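Local coordinates for NAD-dependent protein deacylase 2 (Archaeoglobus fulgidus, PDB 4TWJ) that removes acyl groups from lysine side chains at the expense of NAD, deacetylating the chromatin protein Alba and so strengthening its binding to DNA, at residues 100-105 with 119-124; 115-120 with 167-172. All coordinates share one frame; numbering follows the deposited sequence.

Interaction 1. Residues 100-105 with 119-124. With ACT (acetate ion), chain E.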
ATOM      1  N   GLN A 100      -0.995  -1.862  -0.434  1.00 12.80           N
ATOM      2  CA  GLN A 100      -1.446  -2.736   0.636  1.00 13.48           C
ATOM      3  C   GLN A 100      -1.780  -1.923   1.883  1.00 13.56           C
ATOM      4  O   GLN A 100      -2.294  -2.471   2.855  1.00 13.04           O
ATOM      5  CB  GLN A 100      -0.348  -3.744   0.979  1.00 14.45           C
ATOM      6  CG  GLN A 100       0.049  -4.645  -0.179  1.00 15.39           C
ATOM      7  CD  GLN A 100       1.145  -5.624   0.186  1.00 16.55           C
ATOM      8  OE1 GLN A 100       0.904  -6.608   0.880  1.00 18.88           O
ATOM      9  NE2 GLN A 100       2.356  -5.365  -0.285  1.00 17.13           N
ATOM     10  N   ASN A 101      -1.475  -0.625   1.849  1.00 13.75           N
ATOM     11  CA  ASN A 101      -1.571   0.239   3.026  1.00 14.33           C
ATOM     12  C   ASN A 101      -2.952   0.852   3.199  1.00 14.83           C
ATOM     13  O   ASN A 101      -3.667   1.071   2.228  1.00 14.35           O
ATOM     14  CB  ASN A 101      -0.527   1.354   2.939  1.00 14.38           C
ATOM     15  CG  ASN A 101       0.879   0.823   2.748  1.00 14.35           C
ATOM     16  OD1 ASN A 101       1.205  -0.275   3.197  1.00 14.50           O
ATOM     17  ND2 ASN A 101       1.718   1.598   2.069  1.00 14.45           N
ATOM     18  N   ILE A 102      -3.305   1.148   4.451  1.00 15.64           N
ATOM     19  CA  ILE A 102      -4.655   1.595   4.799  1.00 16.35           C
ATOM     20  C   ILE A 102      -4.684   3.034   5.318  1.00 17.19           C
ATOM     21  O   ILE A 102      -5.727   3.507   5.777  1.00 17.24           O
ATOM     22  CB  ILE A 102      -5.293   0.661   5.854  1.00 16.53           C
ATOM     23  CG1 ILE A 102      -4.473   0.636   7.152  1.00 16.83           C
ATOM     24  CG2 ILE A 102      -5.429  -0.744   5.286  1.00 16.39           C
ATOM     25  CD1 ILE A 102      -5.230   0.080   8.340  1.00 17.00           C
ATOM     26  N   ASP A 103      -3.548   3.720   5.204  1.00 18.25           N
ATOM     27  CA  ASP A 103      -3.331   5.035   5.817  1.00 19.18           C
ATOM     28  C   ASP A 103      -3.632   6.220   4.897  1.00 19.67           C
ATOM     29  O   ASP A 103      -3.554   7.369   5.332  1.00 19.21           O
ATOM     30  CB  ASP A 103      -1.882   5.140   6.320  1.00 19.86           C
ATOM     31  CG  ASP A 103      -0.853   4.806   5.243  1.00 20.50           C
ATOM     32  OD1 ASP A 103       0.181   4.206   5.582  1.00 22.41           O
ATOM     33  OD2 ASP A 103      -1.078   5.123   4.059  1.00 20.52           O
ATOM     34  N   MET A 104      -3.941   5.939   3.629  1.00 19.75           N
ATOM     35  CA  MET A 104      -4.307   6.966   2.640  1.00 20.54           C
ATOM     36  C   MET A 104      -3.223   8.020   2.375  1.00 19.89           C
ATOM     37  O   MET A 104      -3.523   9.105   1.877  1.00 19.66           O
ATOM     38  CB  MET A 104      -5.619   7.656   3.041  1.00 21.98           C
ATOM     39  CG  MET A 104      -6.765   6.694   3.301  1.00 23.25           C
ATOM     40  SD  MET A 104      -8.250   7.547   3.854  1.00 26.26           S
ATOM     41  CE  MET A 104      -8.801   8.285   2.323  1.00 25.70           C
ATOM     42  N   LEU A 105      -1.967   7.696   2.682  1.00 19.49           N
ATOM     43  CA  LEU A 105      -0.866   8.645   2.489  1.00 19.12           C
ATOM     44  C   LEU A 105      -0.597   8.950   1.019  1.00 18.68           C
ATOM     45  O   LEU A 105      -0.151  10.051   0.688  1.00 18.41           O
ATOM     46  CB  LEU A 105       0.415   8.146   3.159  1.00 19.37           C
ATOM     47  CG  LEU A 105       0.421   8.174   4.690  1.00 20.05           C
ATOM     48  CD1 LEU A 105       1.680   7.520   5.229  1.00 20.40           C
ATOM     49  CD2 LEU A 105       0.302   9.598   5.202  1.00 20.47           C
ATOM     50  N   GLY A 119      -8.339  -1.867   1.608  1.00 13.71           N
ATOM     51  CA  GLY A 119      -9.244  -0.822   2.074  1.00 14.37           C
ATOM     52  C   GLY A 119      -8.525   0.281   2.821  1.00 15.02           C
ATOM     53  O   GLY A 119      -7.350   0.555   2.572  1.00 14.80           O
ATOM     54  N   SER A 120      -9.236   0.922   3.746  1.00 15.80           N
ATOM     55  CA  SER A 120      -8.666   2.020   4.526  1.00 16.72           C
ATOM     56  C   SER A 120      -9.501   2.291   5.764  1.00 17.30           C
ATOM     57  O   SER A 120     -10.597   1.757   5.906  1.00 16.96           O
ATOM     58  CB  SER A 120      -8.599   3.299   3.689  1.00 17.12           C
ATOM     59  OG  SER A 120      -9.881   3.892   3.570  1.00 17.56           O
ATOM     60  N   MET A 121      -8.982   3.148   6.638  1.00 18.39           N
ATOM     61  CA  MET A 121      -9.667   3.517   7.879  1.00 19.42           C
ATOM     62  C   MET A 121     -10.795   4.530   7.671  1.00 19.26           C
ATOM     63  O   MET A 121     -11.546   4.805   8.604  1.00 19.16           O
ATOM     64  CB  MET A 121      -8.664   4.111   8.875  1.00 20.67           C
ATOM     65  CG  MET A 121      -7.542   3.173   9.281  1.00 21.81           C
ATOM     66  SD  MET A 121      -8.134   1.749  10.209  1.00 24.01           S
ATOM     67  CE  MET A 121      -8.862   2.533  11.636  1.00 23.38           C
ATOM     68  N   ASP A 122     -10.915   5.064   6.456  1.00 18.77           N
ATOM     69  CA  ASP A 122     -11.830   6.173   6.149  1.00 19.20           C
ATOM     70  C   ASP A 122     -13.285   5.941   6.564  1.00 18.08           C
ATOM     71  O   ASP A 122     -13.941   6.853   7.071  1.00 17.38           O
ATOM     72  CB  ASP A 122     -11.791   6.473   4.646  1.00 20.41           C
ATOM     73  CG  ASP A 122     -12.363   7.832   4.306  1.00 21.80           C
ATOM     74  OD1 ASP A 122     -11.984   8.819   4.971  1.00 23.58           O
ATOM     75  OD2 ASP A 122     -13.190   7.913   3.375  1.00 23.58           O
ATOM     76  N   LYS A 123     -13.786   4.733   6.326  1.00 17.33           N
ATOM     77  CA  LYS A 123     -15.168   4.380   6.640  1.00 17.19           C
ATOM     78  C   LYS A 123     -15.192   3.169   7.568  1.00 15.84           C
ATOM     79  O   LYS A 123     -14.299   2.325   7.509  1.00 15.46           O
ATOM     80  CB  LYS A 123     -15.943   4.061   5.361  1.00 18.59           C
ATOM     81  CG  LYS A 123     -15.939   5.168   4.316  1.00 19.91           C
ATOM     82  CD  LYS A 123     -16.770   6.374   4.731  1.00 21.16           C
ATOM     83  CE  LYS A 123     -18.263   6.083   4.684  1.00 22.42           C
ATOM     84  NZ  LYS A 123     -19.086   7.318   4.800  1.00 23.30           N
ATOM     85  N   LEU A 124     -16.213   3.097   8.420  1.00 14.36           N
ATOM     86  CA  LEU A 124     -16.336   2.026   9.407  1.00 13.95           C
ATOM     87  C   LEU A 124     -17.787   1.591   9.562  1.00 14.07           C
ATOM     88  O   LEU A 124     -18.707   2.338   9.221  1.00 14.09           O
ATOM     89  CB  LEU A 124     -15.789   2.477  10.767  1.00 13.50           C
ATOM     90  CG  LEU A 124     -14.423   3.170  10.772  1.00 13.05           C
ATOM     91  CD1 LEU A 124     -14.563   4.680  10.608  1.00 12.90           C
ATOM     92  CD2 LEU A 124     -13.670   2.855  12.056  1.00 12.98           C
TER
HETATM   93  C   ACT E 303      -0.498   0.394   6.677  1.00 35.71           C
HETATM   94  O   ACT E 303      -0.880   1.557   6.439  1.00 35.78           O
HETATM   95  OXT ACT E 303      -1.237  -0.593   6.470  1.00 35.39           O
HETATM   96  CH3 ACT E 303       0.881   0.174   7.223  1.00 36.17           C
HETATM   97  O   HOH W   1      -5.405  -0.820   1.043  1.00 11.57           O

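Interaction 2. Residues 115-120 with 167-172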
ATOM      1  N   LEU A 115      -5.251   2.225  -5.951  1.00 13.79           N
ATOM      2  CA  LEU A 115      -6.026   1.013  -5.714  1.00 13.40           C
ATOM      3  C   LEU A 115      -5.689   0.451  -4.333  1.00 13.25           C
ATOM      4  O   LEU A 115      -4.599  -0.086  -4.112  1.00 12.78           O
ATOM      5  CB  LEU A 115      -5.749  -0.020  -6.811  1.00 13.36           C
ATOM      6  CG  LEU A 115      -6.163   0.417  -8.219  1.00 13.43           C
ATOM      7  CD1 LEU A 115      -5.647  -0.560  -9.267  1.00 13.47           C
ATOM      8  CD2 LEU A 115      -7.676   0.561  -8.319  1.00 13.65           C
ATOM      9  N   GLU A 116      -6.631   0.603  -3.405  1.00 12.97           N
ATOM     10  CA  GLU A 116      -6.443   0.190  -2.015  1.00 13.06           C
ATOM     11  C   GLU A 116      -6.863  -1.265  -1.834  1.00 12.69           C
ATOM     12  O   GLU A 116      -8.031  -1.570  -1.563  1.00 12.37           O
ATOM     13  CB  GLU A 116      -7.225   1.115  -1.073  1.00 13.63           C
ATOM     14  CG  GLU A 116      -6.675   2.532  -1.044  1.00 14.21           C
ATOM     15  CD  GLU A 116      -7.480   3.464  -0.161  1.00 14.76           C
ATOM     16  OE1 GLU A 116      -6.865   4.166   0.665  1.00 15.23           O
ATOM     17  OE2 GLU A 116      -8.720   3.495  -0.301  1.00 15.81           O
ATOM     18  N   LEU A 117      -5.896  -2.162  -1.997  1.00 12.11           N
ATOM     19  CA  LEU A 117      -6.144  -3.598  -1.921  1.00 12.05           C
ATOM     20  C   LEU A 117      -6.754  -4.026  -0.599  1.00 12.21           C
ATOM     21  O   LEU A 117      -7.555  -4.955  -0.561  1.00 12.09           O
ATOM     22  CB  LEU A 117      -4.843  -4.373  -2.121  1.00 11.98           C
ATOM     23  CG  LEU A 117      -4.177  -4.258  -3.491  1.00 12.09           C
ATOM     24  CD1 LEU A 117      -2.871  -5.040  -3.470  1.00 12.13           C
ATOM     25  CD2 LEU A 117      -5.087  -4.744  -4.606  1.00 12.08           C
ATOM     26  N   HIS A 118      -6.365  -3.356   0.479  1.00 12.32           N
ATOM     27  CA  HIS A 118      -6.812  -3.737   1.813  1.00 12.55           C
ATOM     28  C   HIS A 118      -7.727  -2.699   2.446  1.00 13.20           C
ATOM     29  O   HIS A 118      -7.895  -2.680   3.671  1.00 13.30           O
ATOM     30  CB  HIS A 118      -5.600  -4.007   2.693  1.00 12.42           C
ATOM     31  CG  HIS A 118      -4.736  -5.116   2.182  1.00 12.26           C
ATOM     32  ND1 HIS A 118      -3.366  -5.118   2.316  1.00 12.33           N
ATOM     33  CD2 HIS A 118      -5.052  -6.257   1.524  1.00 12.37           C
ATOM     34  CE1 HIS A 118      -2.875  -6.219   1.773  1.00 12.27           C
ATOM     35  NE2 HIS A 118      -3.878  -6.927   1.285  1.00 12.32           N
ATOM     36  N   GLY A 119      -8.339  -1.867   1.608  1.00 13.71           N
ATOM     37  CA  GLY A 119      -9.244  -0.822   2.074  1.00 14.37           C
ATOM     38  C   GLY A 119      -8.525   0.281   2.821  1.00 15.02           C
ATOM     39  O   GLY A 119      -7.350   0.555   2.572  1.00 14.80           O
ATOM     40  N   SER A 120      -9.236   0.922   3.746  1.00 15.80           N
ATOM     41  CA  SER A 120      -8.666   2.020   4.526  1.00 16.72           C
ATOM     42  C   SER A 120      -9.501   2.291   5.764  1.00 17.30           C
ATOM     43  O   SER A 120     -10.597   1.757   5.906  1.00 16.96           O
ATOM     44  CB  SER A 120      -8.599   3.299   3.689  1.00 17.12           C
ATOM     45  OG  SER A 120      -9.881   3.892   3.570  1.00 17.56           O
ATOM     46  N   GLU A 167      -9.828 -12.250   5.617  1.00 13.30           N
ATOM     47  CA  GLU A 167     -10.933 -11.711   4.822  1.00 13.49           C
ATOM     48  C   GLU A 167     -10.565 -11.656   3.344  1.00 13.41           C
ATOM     49  O   GLU A 167      -9.404 -11.447   3.004  1.00 13.28           O
ATOM     50  CB  GLU A 167     -11.294 -10.297   5.278  1.00 13.83           C
ATOM     51  CG  GLU A 167     -11.778 -10.206   6.711  1.00 14.20           C
ATOM     52  CD  GLU A 167     -12.446  -8.879   7.008  1.00 14.42           C
ATOM     53  OE1 GLU A 167     -13.697  -8.835   7.051  1.00 15.33           O
ATOM     54  OE2 GLU A 167     -11.727  -7.879   7.180  1.00 14.25           O
ATOM     55  N   PRO A 168     -11.563 -11.809   2.457  1.00 13.61           N
ATOM     56  CA  PRO A 168     -11.301 -11.615   1.036  1.00 13.65           C
ATOM     57  C   PRO A 168     -11.154 -10.134   0.705  1.00 13.61           C
ATOM     58  O   PRO A 168     -11.620  -9.275   1.460  1.00 13.62           O
ATOM     59  CB  PRO A 168     -12.554 -12.193   0.374  1.00 13.81           C
ATOM     60  CG  PRO A 168     -13.631 -11.956   1.368  1.00 13.93           C
ATOM     61  CD  PRO A 168     -12.984 -12.105   2.719  1.00 13.81           C
ATOM     62  N   LEU A 169     -10.502  -9.832  -0.411  1.00 13.76           N
ATOM     63  CA  LEU A 169     -10.278  -8.443  -0.800  1.00 13.73           C
ATOM     64  C   LEU A 169     -11.482  -7.923  -1.570  1.00 14.19           C
ATOM     65  O   LEU A 169     -12.238  -8.714  -2.138  1.00 14.49           O
ATOM     66  CB  LEU A 169      -9.023  -8.313  -1.664  1.00 13.54           C
ATOM     67  CG  LEU A 169      -7.696  -8.262  -0.906  1.00 13.46           C
ATOM     68  CD1 LEU A 169      -7.435  -9.529  -0.109  1.00 13.48           C
ATOM     69  CD2 LEU A 169      -6.565  -7.997  -1.888  1.00 13.42           C
ATOM     70  N   PRO A 170     -11.656  -6.590  -1.606  1.00 14.87           N
ATOM     71  CA  PRO A 170     -12.731  -6.024  -2.420  1.00 15.31           C
ATOM     72  C   PRO A 170     -12.548  -6.411  -3.887  1.00 15.85           C
ATOM     73  O   PRO A 170     -11.463  -6.235  -4.448  1.00 15.69           O
ATOM     74  CB  PRO A 170     -12.590  -4.510  -2.207  1.00 15.44           C
ATOM     75  CG  PRO A 170     -11.220  -4.305  -1.666  1.00 15.51           C
ATOM     76  CD  PRO A 170     -10.887  -5.549  -0.905  1.00 15.13           C
ATOM     77  N   GLN A 171     -13.606  -6.948  -4.487  1.00 16.48           N
ATOM     78  CA  GLN A 171     -13.509  -7.605  -5.790  1.00 17.15           C
ATOM     79  C   GLN A 171     -13.210  -6.652  -6.941  1.00 16.60           C
ATOM     80  O   GLN A 171     -12.385  -6.964  -7.805  1.00 16.59           O
ATOM     81  CB  GLN A 171     -14.790  -8.381  -6.084  1.00 18.39           C
ATOM     82  CG  GLN A 171     -14.985  -9.568  -5.159  1.00 19.73           C
ATOM     83  CD  GLN A 171     -16.290 -10.297  -5.392  1.00 21.47           C
ATOM     84  OE1 GLN A 171     -17.086  -9.926  -6.258  1.00 23.53           O
ATOM     85  NE2 GLN A 171     -16.514 -11.348  -4.620  1.00 22.41           N
ATOM     86  N   ARG A 172     -13.879  -5.502  -6.955  1.00 16.16           N
ATOM     87  CA  ARG A 172     -13.667  -4.512  -8.011  1.00 15.85           C
ATOM     88  C   ARG A 172     -12.227  -4.016  -7.995  1.00 15.45           C
ATOM     89  O   ARG A 172     -11.577  -3.954  -9.036  1.00 15.31           O
ATOM     90  CB  ARG A 172     -14.628  -3.331  -7.856  1.00 16.32           C
TER

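Interaction 1. Residues 100-105 with 119-124
I102 and S120 bring their CA atoms within 4.0 Å; the next residue, M121, gives a weak hydrogen bond from N to I102 O (3.4 Å), and the CA-H of S120 is turned to the same oxygen. A water lies 2.8 Å from both N101 O and G119 O, placed to bridge two carbonyls that cannot bond each other. I102 carries the apolar part. Its two branches divide the work: CG2 lies 3.6 Å from G119 O, while CG1, set between the backbone N and the carbonyl carbon (chi1 61°), carries CD1 to within 3.8 Å of M121 SD. An alanine here would probably leave a gap between M121 SD and the G119 carbonyl and take away a contact with the modified side chain of the bound peptide. Beyond I102, M104 lays CG against S120 CB at 3.9 Å; SD rests on D122 CB, and the bend at chi3 (74°) turns CE beside the D122 carboxylate. Turns brace both chains: D103 OD2 accepts from L105 N in an Asx turn, S120 OG from D122 N in an ST turn. An acetate, probably from the crystallisation liquor, takes a hydrogen bond from I102 N (3.2 Å to its O) within the NAD-binding residues Q100 to D103. This loop follows strand 94-99 of the parallel, Rossmann-type sheet and leads into helix 105-108, while 119-124 runs into the small antiparallel sheet carrying zinc ligand C126; I102 and M121 both touch V162 of strand 158-162, and M121 reaches W64 of helix 60-73.

Interaction 2. Residues 115-120 with 167-172
The imidazole of H118 meets L169 at its edge: L169 CG lies near the ring plane, 4.1 Å from H118 CD2, and the two side chains approach at a slant. One face of the ring has L117 CB near its rim, 4.1 Å from the plane. H118 ND1 is hydrogen-bonded to the backbone O of Q100, in the NAD-binding loop, which would tend to fix the ring's rotation while CD2 is left to meet the leucine.

L117 O is the atom on which L169 and P170 converge. L169 CG, anti to its own carbonyl carbon (chi1 -82°), comes to 3.3 Å from L117 O, and P170 CD to 3.4 Å from the same L117 O. L169 CD2 lies 4.0 Å from L117 CB. The carbonyl belongs to a type I turn, E116 to G119, closed by G119 N to E116 O at 3.2 Å; G119, with positive phi, leaves that turn for strand 119-120. P170 stands at the N-cap of helix 171-182.

H118 is the predicted proton acceptor of the sirtuin active site, and both it and L169 pack on the modified side chain of the bound peptide, so the leucine is part of the wall beside the acyl-lysine. L117 O is buried here with no polar partner in the model, facing C-H groups of L169 and P170; the contact therefore rests on close fit rather than on directional bonds.

The two interactions lie side by side, their centres about 10 Å apart, and meet where I102 CG2 packs on H118 O. They share strand 119-120, which does its packing in interaction 1; in interaction 2 the contacts of this chain come chiefly from L117 and H118, just before it. Interaction 1 is partly buried and mixed in chemistry: a weak backbone bond, a bridging water and sulfur-rich packing tie the NAD-binding loop after strand 94-99 to the chain running toward the zinc-binding region. Interaction 2 is buried and lacks a polar link between its segments, setting the turn after strand 114-116 against the loop that leads into helix 171-182.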